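Local coordinates for protein transcriptional regulator, PadR family (Bacillus cereus, PDB 4ESB) that probably binds DNA through a winged helix-turn-helix domain and regulates transcription, as a dimeric member of the PadR family, at residues L10-I18 and L48-I58. Residues are numbered along the deposited sequence; the frame is centred on the assembly and turned at random.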
loop_
_atom_site.group_PDB
_atom_site.type_symbol
_atom_site.label_atom_id
_atom_site.label_comp_id
_atom_site.label_asym_id
_atom_site.label_seq_id
_atom_site.Cartn_x
_atom_site.Cartn_y
_atom_site.Cartn_z
ATOM N N LEU A 10 -4.294 6.071 3.193
ATOM C CA LEU A 10 -5.253 6.837 3.984
ATOM C C LEU A 10 -5.646 8.142 3.295
ATOM O O LEU A 10 -6.812 8.539 3.323
ATOM C CB LEU A 10 -4.682 7.119 5.375
ATOM C CG LEU A 10 -5.551 7.921 6.347
ATOM C CD1 LEU A 10 -6.851 7.196 6.667
ATOM C CD2 LEU A 10 -4.767 8.196 7.617
ATOM N N GLU A 11 -4.674 8.808 2.682
ATOM C CA GLU A 11 -4.940 10.043 1.951
ATOM C C GLU A 11 -5.937 9.791 0.824
ATOM O O GLU A 11 -6.843 10.591 0.594
ATOM C CB GLU A 11 -3.637 10.619 1.389
ATOM C CG GLU A 11 -3.812 11.897 0.583
ATOM C CD GLU A 11 -2.531 12.706 0.483
ATOM O OE1 GLU A 11 -1.523 12.305 1.100
ATOM O OE2 GLU A 11 -2.533 13.745 -0.211
ATOM N N GLY A 12 -5.770 8.670 0.132
ATOM C CA GLY A 12 -6.643 8.312 -0.972
ATOM C C GLY A 12 -8.056 7.984 -0.531
ATOM O O GLY A 12 -9.024 8.328 -1.208
ATOM N N CYS A 13 -8.180 7.316 0.610
ATOM C CA CYS A 13 -9.491 6.935 1.126
ATOM C C CYS A 13 -10.219 8.153 1.680
ATOM O O CYS A 13 -11.443 8.235 1.633
ATOM C CB CYS A 13 -9.351 5.861 2.204
ATOM S SG CYS A 13 -8.809 4.260 1.556
ATOM N N ILE A 14 -9.451 9.097 2.209
ATOM C CA ILE A 14 -9.999 10.371 2.651
ATOM C C ILE A 14 -10.541 11.165 1.460
ATOM O O ILE A 14 -11.620 11.752 1.539
ATOM C CB ILE A 14 -8.944 11.205 3.405
ATOM C CG1 ILE A 14 -8.816 10.691 4.839
ATOM C CG2 ILE A 14 -9.317 12.685 3.405
ATOM C CD1 ILE A 14 -7.769 11.402 5.667
ATOM N N LEU A 15 -9.798 11.180 0.357
ATOM C CA LEU A 15 -10.263 11.859 -0.847
ATOM C C LEU A 15 -11.523 11.191 -1.379
ATOM O O LEU A 15 -12.460 11.874 -1.797
ATOM C CB LEU A 15 -9.187 11.868 -1.935
ATOM C CG LEU A 15 -7.967 12.764 -1.711
ATOM C CD1 LEU A 15 -6.945 12.540 -2.814
ATOM C CD2 LEU A 15 -8.369 14.229 -1.649
ATOM N N TYR A 16 -11.551 9.861 -1.364
ATOM C CA TYR A 16 -12.724 9.139 -1.841
ATOM C C TYR A 16 -13.956 9.544 -1.051
ATOM O O TYR A 16 -14.989 9.890 -1.620
ATOM C CB TYR A 16 -12.540 7.627 -1.729
ATOM C CG TYR A 16 -13.776 6.880 -2.168
ATOM C CD1 TYR A 16 -14.087 6.751 -3.514
ATOM C CD2 TYR A 16 -14.647 6.329 -1.237
ATOM C CE1 TYR A 16 -15.224 6.082 -3.924
ATOM C CE2 TYR A 16 -15.786 5.656 -1.637
ATOM C CZ TYR A 16 -16.069 5.536 -2.982
ATOM O OH TYR A 16 -17.201 4.870 -3.384
ATOM N N ILE A 17 -13.836 9.494 0.271
ATOM C CA ILE A 17 -14.954 9.785 1.157
ATOM C C ILE A 17 -15.446 11.214 0.966
ATOM O O ILE A 17 -16.646 11.446 0.817
ATOM C CB ILE A 17 -14.566 9.552 2.630
ATOM C CG1 ILE A 17 -14.541 8.050 2.926
ATOM C CG2 ILE A 17 -15.545 10.251 3.563
ATOM C CD1 ILE A 17 -13.719 7.672 4.136
ATOM N N ILE A 18 -14.520 12.167 0.962
ATOM C CA ILE A 18 -14.875 13.571 0.784
ATOM C C ILE A 18 -15.471 13.825 -0.599
ATOM O O ILE A 18 -16.335 14.689 -0.754
ATOM C CB ILE A 18 -13.657 14.495 0.993
ATOM C CG1 ILE A 18 -13.163 14.394 2.441
ATOM C CG2 ILE A 18 -14.022 15.934 0.661
ATOM C CD1 ILE A 18 -12.064 15.378 2.796
ATOM N N LEU A 48 -2.535 15.753 8.548
ATOM C CA LEU A 48 -2.724 15.304 7.177
ATOM C C LEU A 48 -3.797 16.142 6.488
ATOM O O LEU A 48 -3.677 16.457 5.308
ATOM C CB LEU A 48 -3.098 13.820 7.147
ATOM C CG LEU A 48 -3.502 13.232 5.791
ATOM C CD1 LEU A 48 -2.397 13.433 4.766
ATOM C CD2 LEU A 48 -3.842 11.755 5.932
ATOM N N LEU A 49 -4.836 16.515 7.231
ATOM C CA LEU A 49 -5.894 17.363 6.684
ATOM C C LEU A 49 -5.370 18.767 6.395
ATOM O O LEU A 49 -5.767 19.393 5.413
ATOM C CB LEU A 49 -7.082 17.456 7.644
ATOM C CG LEU A 49 -8.005 16.245 7.789
ATOM C CD1 LEU A 49 -9.137 16.603 8.737
ATOM C CD2 LEU A 49 -8.556 15.785 6.447
ATOM N N LEU A 50 -4.489 19.263 7.257
ATOM C CA LEU A 50 -3.918 20.592 7.079
ATOM C C LEU A 50 -3.067 20.623 5.821
ATOM O O LEU A 50 -3.006 21.629 5.114
ATOM C CB LEU A 50 -3.051 20.972 8.279
ATOM C CG LEU A 50 -3.754 21.373 9.577
ATOM C CD1 LEU A 50 -2.733 21.504 10.695
ATOM C CD2 LEU A 50 -4.523 22.672 9.396
ATOM N N ARG A 51 -2.405 19.505 5.553
ATOM C CA ARG A 51 -1.485 19.406 4.435
ATOM C C ARG A 51 -2.243 19.208 3.127
ATOM O O ARG A 51 -1.900 19.806 2.109
ATOM C CB ARG A 51 -0.510 18.254 4.678
ATOM C CG ARG A 51 0.559 18.104 3.618
ATOM C CD ARG A 51 1.657 17.161 4.085
ATOM N NE ARG A 51 1.263 15.759 3.978
ATOM C CZ ARG A 51 1.329 15.043 2.858
ATOM N NH1 ARG A 51 1.770 15.594 1.733
ATOM N NH2 ARG A 51 0.949 13.774 2.859
ATOM N N MET A 52 -3.284 18.382 3.159
ATOM C CA MET A 52 -4.109 18.159 1.980
ATOM C C MET A 52 -4.764 19.466 1.543
ATOM O O MET A 52 -5.019 19.674 0.357
ATOM C CB MET A 52 -5.171 17.092 2.255
ATOM C CG MET A 52 -4.603 15.684 2.409
ATOM S SD MET A 52 -5.853 14.445 2.800
ATOM C CE MET A 52 -6.809 14.430 1.285
ATOM N N GLN A 53 -5.024 20.348 2.504
ATOM C CA GLN A 53 -5.562 21.669 2.205
ATOM C C GLN A 53 -4.498 22.560 1.580
ATOM O O GLN A 53 -4.759 23.278 0.615
ATOM C CB GLN A 53 -6.082 22.337 3.475
ATOM C CG GLN A 53 -7.462 21.886 3.908
ATOM C CD GLN A 53 -7.844 22.444 5.260
ATOM O OE1 GLN A 53 -8.466 23.500 5.357
ATOM N NE2 GLN A 53 -7.462 21.738 6.317
ATOM N N LYS A 54 -3.295 22.514 2.139
ATOM C CA LYS A 54 -2.211 23.364 1.670
ATOM C C LYS A 54 -1.801 22.964 0.259
ATOM O O LYS A 54 -1.281 23.782 -0.498
ATOM C CB LYS A 54 -1.019 23.278 2.625
ATOM C CG LYS A 54 0.089 24.291 2.352
ATOM C CD LYS A 54 1.180 24.221 3.413
ATOM C CE LYS A 54 1.912 22.886 3.396
ATOM N NZ LYS A 54 2.653 22.672 2.122
ATOM N N GLU A 55 -2.044 21.707 -0.096
ATOM C CA GLU A 55 -1.758 21.241 -1.445
ATOM C C GLU A 55 -2.995 21.341 -2.336
ATOM O O GLU A 55 -2.979 20.907 -3.485
ATOM C CB GLU A 55 -1.248 19.804 -1.412
ATOM C CG GLU A 55 -0.113 19.571 -0.427
ATOM C CD GLU A 55 0.348 18.131 -0.426
ATOM O OE1 GLU A 55 -0.413 17.273 -0.919
ATOM O OE2 GLU A 55 1.464 17.860 0.062
ATOM N N LYS A 56 -4.067 21.905 -1.789
ATOM C CA LYS A 56 -5.256 22.231 -2.566
ATOM C C LYS A 56 -5.977 20.992 -3.096
ATOM O O LYS A 56 -6.592 21.036 -4.164
ATOM C CB LYS A 56 -4.877 23.156 -3.726
ATOM C CG LYS A 56 -4.106 24.399 -3.286
ATOM C CD LYS A 56 -5.006 25.621 -3.222
ATOM C CE LYS A 56 -4.515 26.627 -2.193
ATOM N NZ LYS A 56 -5.649 27.369 -1.576
ATOM N N LEU A 57 -5.907 19.894 -2.350
ATOM C CA LEU A 57 -6.625 18.677 -2.713
ATOM C C LEU A 57 -8.040 18.729 -2.159
ATOM O O LEU A 57 -8.976 18.208 -2.761
ATOM C CB LEU A 57 -5.911 17.446 -2.161
ATOM C CG LEU A 57 -4.471 17.239 -2.625
ATOM C CD1 LEU A 57 -3.912 15.970 -2.012
ATOM C CD2 LEU A 57 -4.389 17.189 -4.142
ATOM N N ILE A 58 -8.183 19.355 -0.997
ATOM C CA ILE A 58 -9.488 19.545 -0.383
ATOM C C ILE A 58 -9.580 20.970 0.133
ATOM O O ILE A 58 -8.576 21.672 0.236
ATOM C CB ILE A 58 -9.724 18.554 0.774
ATOM C CG1 ILE A 58 -8.739 18.819 1.914
ATOM C CG2 ILE A 58 -9.591 17.120 0.272
ATOM C CD1 ILE A 58 -8.951 17.938 3.128
#
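Met52 sets off with CG beside its own backbone N and then bends at its last torsion (chi3 67°), which turns CE toward Leu15. Glu11 stays extended, with CG trans to the backbone N, and its carboxylate reaches across to helix 42-54. The Glu11 and Met52 chains run antiparallel alongside each other, with Glu11 CG near the sulfur. CE of Met52 packs 3.3 Å from Leu15 CD2, and 3.7 Å from Ile14 CG2. Ile58 brings its CG2 to 3.7 Å from Leu15 CD2, and the same methyl also meets Ile18 CD1. At the other end, Ile14 CD1 and Leu48 CD2 meet tip to tip at 4.0 Å. Leu48 CD2 also touches the end of Leu10.

A charged group lies beside these apolar contacts. Glu11 OE1 forms a long salt bridge of 3.4 Å with Arg51 NH2, the carboxylate and guanidinium planes turned 77° apart. Arg51 NH1 makes a second salt bridge, to Glu55 OE2, at 2.8 Å. The arginine thus joins two carboxylates whose oxygens, Glu11 OE2 and Glu55 OE1, lie 4.2 Å apart, and it probably offsets their like charge.

Helix 42-54 ends in a Schellman motif, with Lys56 at positive phi. The turn carries Leu57 and Ile58 back against helix 10-20. Leu32 of helix 25-34 also packs on Ile14, and Tyr74 of strand 70-76 touches Ile18 and Ile58. The axes of segments 10-18 and 48-54 cross at -70°. This is the buried core of a winged helix-turn-helix domain, where the first helix packs on the third and on the start of the wing.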